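Local atomic coordinates of inositol monophosphatase family protein (Staphylococcus aureus subsp. aureus MSSA476, PDB entry 4I3Y), a protein that probably hydrolyses inositol monophosphates to inositol and phosphate in a magnesium-dependent reaction that lithium inhibits. Residues Thr50-Asp53 / Lys54-Gln58; Glu76-Ser79 / Asn80-Thr84. One frame throughout, in Å; residues are numbered along the deposited sequence.

Interaction 1. Residues Thr50-Asp53 / Lys54-Gln58; sequences TNVD and KQIQQ
V52 and I56, one helical turn apart, lie side by side and point the same way at the start of helix 51-67, whose first turn is closed by a capping box between T50 and D53. The apolar contact runs from V52 CG1 to I56 CD1 (3.9 Å). V52 places CG1 anti to its backbone N (chi1 177°), whereas the extended I56 chain passes over the V52 carbonyl, I56 CG1 lying 3.3 Å from V52 O. Helix 12-35 covers this apolar face through L33 and I30, and M93 and P95 of strand 89-97 also meet I56.

The polar side of the turn is built differently. T50 is the N-cap, and its OG1 accepts a weak bond from V52 N. D53 turns its carboxylate back toward the helix start, CG beside its own backbone N (chi1 -52°), and one oxygen, OD1, takes two donors from T50. T50 N approaches D53 OD1 from above the carboxylate plane (2.8 Å). T50 OG1 comes to D53 OD1 nearly along its C-O axis (2.6 Å). With OD2 hydrogen-bonded to T99 OG1, both carboxylate oxygens are engaged, which should fix the rotation of the group.

Beyond the cap, regular helical bonds carry the chain onward: K54 N to T50 O, I56 N to V52 O (3.1 Å) and Q57 N to D53 O. K54, in contrast with the buried V52 and I56, leads out to solvent along an almost straight aliphatic stem that bends only near its end. The start of that stem runs alongside the T50 carbonyl: T50 O accepts from K54 N at 3.0 Å, and K54 CG rests against the same oxygen at 3.3 Å.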
loop_
_atom_site.group_PDB
_atom_site.type_symbol
_atom_site.label_atom_id
_atom_site.label_comp_id
_atom_site.label_asym_id
_atom_site.label_seq_id
_atom_site.Cartn_x
_atom_site.Cartn_y
_atom_site.Cartn_z
ATOM N N THR A 50 6.062 8.855 -18.282
ATOM C CA THR A 50 7.133 9.805 -17.979
ATOM C C THR A 50 8.419 9.427 -18.710
ATOM O O THR A 50 8.489 8.406 -19.389
ATOM C CB THR A 50 7.452 9.840 -16.472
ATOM O OG1 THR A 50 8.095 8.614 -16.085
ATOM C CG2 THR A 50 6.138 10.087 -15.639
ATOM N N ASN A 51 9.422 10.268 -18.534
ATOM C CA ASN A 51 10.744 10.034 -19.042
ATOM C C ASN A 51 11.334 8.822 -18.362
ATOM O O ASN A 51 12.168 8.140 -18.952
ATOM C CB ASN A 51 11.604 11.247 -18.748
ATOM C CG ASN A 51 11.845 11.415 -17.270
ATOM O OD1 ASN A 51 12.991 11.306 -16.807
ATOM N ND2 ASN A 51 10.782 11.663 -16.504
ATOM N N VAL A 52 10.890 8.527 -17.130
ATOM C CA VAL A 52 11.355 7.323 -16.447
ATOM C C VAL A 52 10.867 6.069 -17.209
ATOM O O VAL A 52 11.667 5.157 -17.532
ATOM C CB VAL A 52 10.907 7.275 -14.977
ATOM C CG1 VAL A 52 11.350 5.969 -14.297
ATOM C CG2 VAL A 52 11.354 8.528 -14.198
ATOM N N ASP A 53 9.554 5.992 -17.461
ATOM C CA ASP A 53 9.010 4.889 -18.261
ATOM C C ASP A 53 9.800 4.770 -19.584
ATOM O O ASP A 53 10.256 3.688 -19.937
ATOM C CB ASP A 53 7.514 5.104 -18.640
ATOM C CG ASP A 53 6.607 5.428 -17.455
ATOM O OD1 ASP A 53 6.763 6.535 -16.831
ATOM O OD2 ASP A 53 5.719 4.559 -17.163
ATOM N N LYS A 54 9.883 5.872 -20.342
ATOM C CA LYS A 54 10.504 5.878 -21.696
ATOM C C LYS A 54 11.988 5.488 -21.737
ATOM O O LYS A 54 12.379 4.591 -22.523
ATOM C CB LYS A 54 10.298 7.220 -22.352
ATOM C CG LYS A 54 8.820 7.569 -22.582
ATOM C CD LYS A 54 8.740 8.834 -23.439
ATOM C CE LYS A 54 7.438 8.977 -24.187
ATOM N NZ LYS A 54 6.565 9.911 -23.413
ATOM N N GLN A 55 12.791 6.059 -20.839
ATOM C CA GLN A 55 14.211 5.638 -20.708
ATOM C C GLN A 55 14.462 4.177 -20.292
ATOM O O GLN A 55 15.302 3.470 -20.898
ATOM C CB GLN A 55 14.952 6.536 -19.736
ATOM C CG GLN A 55 15.237 7.917 -20.290
ATOM C CD GLN A 55 16.101 7.834 -21.551
ATOM O OE1 GLN A 55 15.664 8.227 -22.642
ATOM N NE2 GLN A 55 17.301 7.257 -21.418
ATOM N N ILE A 56 13.752 3.709 -19.259
ATOM C CA ILE A 56 13.875 2.308 -18.838
ATOM C C ILE A 56 13.544 1.382 -20.001
ATOM O O ILE A 56 14.276 0.412 -20.254
ATOM C CB ILE A 56 13.000 2.011 -17.628
ATOM C CG1 ILE A 56 13.619 2.691 -16.379
ATOM C CG2 ILE A 56 12.767 0.522 -17.488
ATOM C CD1 ILE A 56 12.858 2.425 -15.097
ATOM N N GLN A 57 12.475 1.704 -20.759
ATOM C CA GLN A 57 12.103 0.846 -21.880
ATOM C C GLN A 57 13.190 0.815 -22.956
ATOM O O GLN A 57 13.560 -0.223 -23.499
ATOM C CB GLN A 57 10.809 1.304 -22.536
ATOM C CG GLN A 57 10.366 0.275 -23.574
ATOM C CD GLN A 57 8.919 0.485 -24.046
ATOM O OE1 GLN A 57 8.688 0.756 -25.214
ATOM N NE2 GLN A 57 7.975 0.350 -23.167
ATOM N N GLN A 58 13.666 1.981 -23.290
ATOM C CA GLN A 58 14.621 2.055 -24.348
ATOM C C GLN A 58 16.015 1.509 -23.950
ATOM O O GLN A 58 16.686 0.842 -24.764
ATOM C CB GLN A 58 14.608 3.459 -24.919
ATOM C CG GLN A 58 15.351 4.483 -24.175
ATOM C CD GLN A 58 16.286 5.143 -25.150
ATOM O OE1 GLN A 58 16.241 6.360 -25.368
ATOM N NE2 GLN A 58 17.119 4.324 -25.790
#

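Interaction 2. Residues Glu76-Ser79 / Asn80-Thr84; sequences EEKS and NAMIT. With MG (magnesium ion), chain F; MG (magnesium ion), chain D.
K78 NZ is gripped by two backbone carbonyls: it donates to S79 O at 3.2 Å, from a position tilted 27° off the carbonyl plane, and to L73 O of strand 72-75. The lysine stem is extended until its last bond, where a turn (chi4 72°) swings the ammonium back over the loop. There the side chains of N80 and M82 each cross it at about a right angle, N80 with its amide end and M82 with its terminal methyl. M82 bends at chi2, which leads the thioether back along the loop and leaves M82 SD 3.9 Å from S79 O. Residues N80 to I83 form a type I beta turn closed by I83 N to N80 O (3.1 Å).

At the start of the loop, E76 reaches the metals on a fully extended chain. Its carboxylate bridges two magnesium ions: E76 OE1 binds the magnesium of chain F at 2.2 Å and E76 OE2 that of chain D at 2.1 Å. E77 stands in the second shell: its OE2 accepts from water 1 (2.6 Å) and water 2 (2.7 Å), each a ligand of a different magnesium. K42 pairs with E77 OE1 and also bonds to E76 OE1, and its positive charge would probably offset part of the acidic cluster. Together with D94 and the carbonyl of I96, E76 forms the magnesium site characteristic of the inositol monophosphatase family.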
loop_
_atom_site.group_PDB
_atom_site.type_symbol
_atom_site.label_atom_id
_atom_site.label_comp_id
_atom_site.label_asym_id
_atom_site.label_seq_id
_atom_site.Cartn_x
_atom_site.Cartn_y
_atom_site.Cartn_z
ATOM N N GLU A 76 4.943 -1.624 -23.337
ATOM C CA GLU A 76 3.983 -0.556 -23.230
ATOM C C GLU A 76 4.226 0.731 -24.062
ATOM O O GLU A 76 3.321 1.231 -24.759
ATOM C CB GLU A 76 3.798 -0.147 -21.780
ATOM C CG GLU A 76 2.643 0.853 -21.679
ATOM C CD GLU A 76 2.215 1.116 -20.249
ATOM O OE1 GLU A 76 1.236 1.898 -20.063
ATOM O OE2 GLU A 76 2.831 0.530 -19.337
ATOM N N GLU A 77 5.418 1.299 -23.975
ATOM C CA GLU A 77 5.593 2.628 -24.525
ATOM C C GLU A 77 6.109 2.656 -25.998
ATOM O O GLU A 77 6.871 3.504 -26.355
ATOM C CB GLU A 77 6.447 3.512 -23.608
ATOM C CG GLU A 77 6.142 3.406 -22.107
ATOM C CD GLU A 77 4.686 3.786 -21.693
ATOM O OE1 GLU A 77 3.937 4.395 -22.528
ATOM O OE2 GLU A 77 4.269 3.434 -20.529
ATOM N N LYS A 78 5.704 1.707 -26.823
ATOM C CA LYS A 78 6.059 1.737 -28.243
ATOM C C LYS A 78 4.958 1.015 -28.934
ATOM O O LYS A 78 4.165 0.378 -28.270
ATOM C CB LYS A 78 7.358 0.975 -28.491
ATOM C CG LYS A 78 7.319 -0.535 -28.197
ATOM C CD LYS A 78 8.633 -1.172 -28.664
ATOM C CE LYS A 78 8.660 -2.647 -28.542
ATOM N NZ LYS A 78 7.794 -3.324 -29.535
ATOM N N SER A 79 4.909 1.041 -30.268
ATOM C CA SER A 79 3.956 0.181 -30.964
ATOM C C SER A 79 4.472 -1.253 -31.013
ATOM O O SER A 79 5.669 -1.497 -30.978
ATOM C CB SER A 79 3.598 0.727 -32.352
ATOM O OG SER A 79 4.511 0.238 -33.280
ATOM N N ASN A 80 3.540 -2.204 -31.029
ATOM C CA ASN A 80 3.851 -3.598 -31.090
ATOM C C ASN A 80 3.193 -4.301 -32.249
ATOM O O ASN A 80 2.896 -5.490 -32.131
ATOM C CB ASN A 80 3.386 -4.218 -29.804
ATOM C CG ASN A 80 4.056 -3.544 -28.607
ATOM O OD1 ASN A 80 3.399 -2.795 -27.843
ATOM N ND2 ASN A 80 5.370 -3.742 -28.479
ATOM N N ALA A 81 2.945 -3.543 -33.337
ATOM C CA ALA A 81 2.239 -4.039 -34.555
ATOM C C ALA A 81 2.937 -5.243 -35.150
ATOM O O ALA A 81 2.274 -6.183 -35.526
ATOM C CB ALA A 81 2.047 -2.932 -35.615
ATOM N N MET A 82 4.269 -5.200 -35.181
ATOM C CA MET A 82 5.151 -6.299 -35.621
ATOM C C MET A 82 5.181 -7.625 -34.809
ATOM O O MET A 82 5.864 -8.558 -35.213
ATOM C CB MET A 82 6.588 -5.755 -35.763
ATOM C CG MET A 82 7.417 -5.693 -34.465
ATOM S SD MET A 82 6.930 -4.511 -33.154
ATOM C CE MET A 82 8.543 -4.337 -32.349
ATOM N N ILE A 83 4.461 -7.716 -33.684
ATOM C CA ILE A 83 4.509 -8.912 -32.814
ATOM C C ILE A 83 3.414 -9.912 -33.185
ATOM O O ILE A 83 2.230 -9.566 -33.194
ATOM C CB ILE A 83 4.349 -8.583 -31.293
ATOM C CG1 ILE A 83 5.359 -7.512 -30.823
ATOM C CG2 ILE A 83 4.377 -9.870 -30.462
ATOM C CD1 ILE A 83 6.809 -7.943 -30.946
ATOM N N THR A 84 3.796 -11.154 -33.459
ATOM C CA THR A 84 2.826 -12.165 -33.924
ATOM C C THR A 84 2.645 -13.365 -32.997
ATOM O O THR A 84 3.293 -13.478 -31.951
ATOM C CB THR A 84 3.193 -12.706 -35.325
ATOM O OG1 THR A 84 4.586 -13.053 -35.353
ATOM C CG2 THR A 84 2.855 -11.680 -36.404
HETATM MG MG MG F . 0.711 3.349 -18.492
HETATM MG MG MG D . 3.571 0.839 -17.388
HETATM O O HOH W 1 5.114 2.076 -18.514
HETATM O O HOH W 2 2.151 4.556 -19.398
HETATM O O HOH W 3 -0.956 3.533 -19.931
HETATM O O HOH W 4 0.099 4.998 -17.252
#

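Overall arrangement
The two contacts follow one another along the chain with centres about 16 Å apart, yet they meet at the metal site. From interaction 1, D53 OD2 lies 3.8 Å from E77 OE2 of interaction 2 and 2.9 Å from water 1, a magnesium ligand. The side chain of D53 is also about 4 Å from a bound magnesium and about 4 Å from a phosphate ion, so the capped helix start borders the probable active site. One turn further on, the side chain of Q57 packs against E77 and K78. Helix 51-67 thus backs the loop from which E76 bridges two magnesium ions 4.0 Å apart.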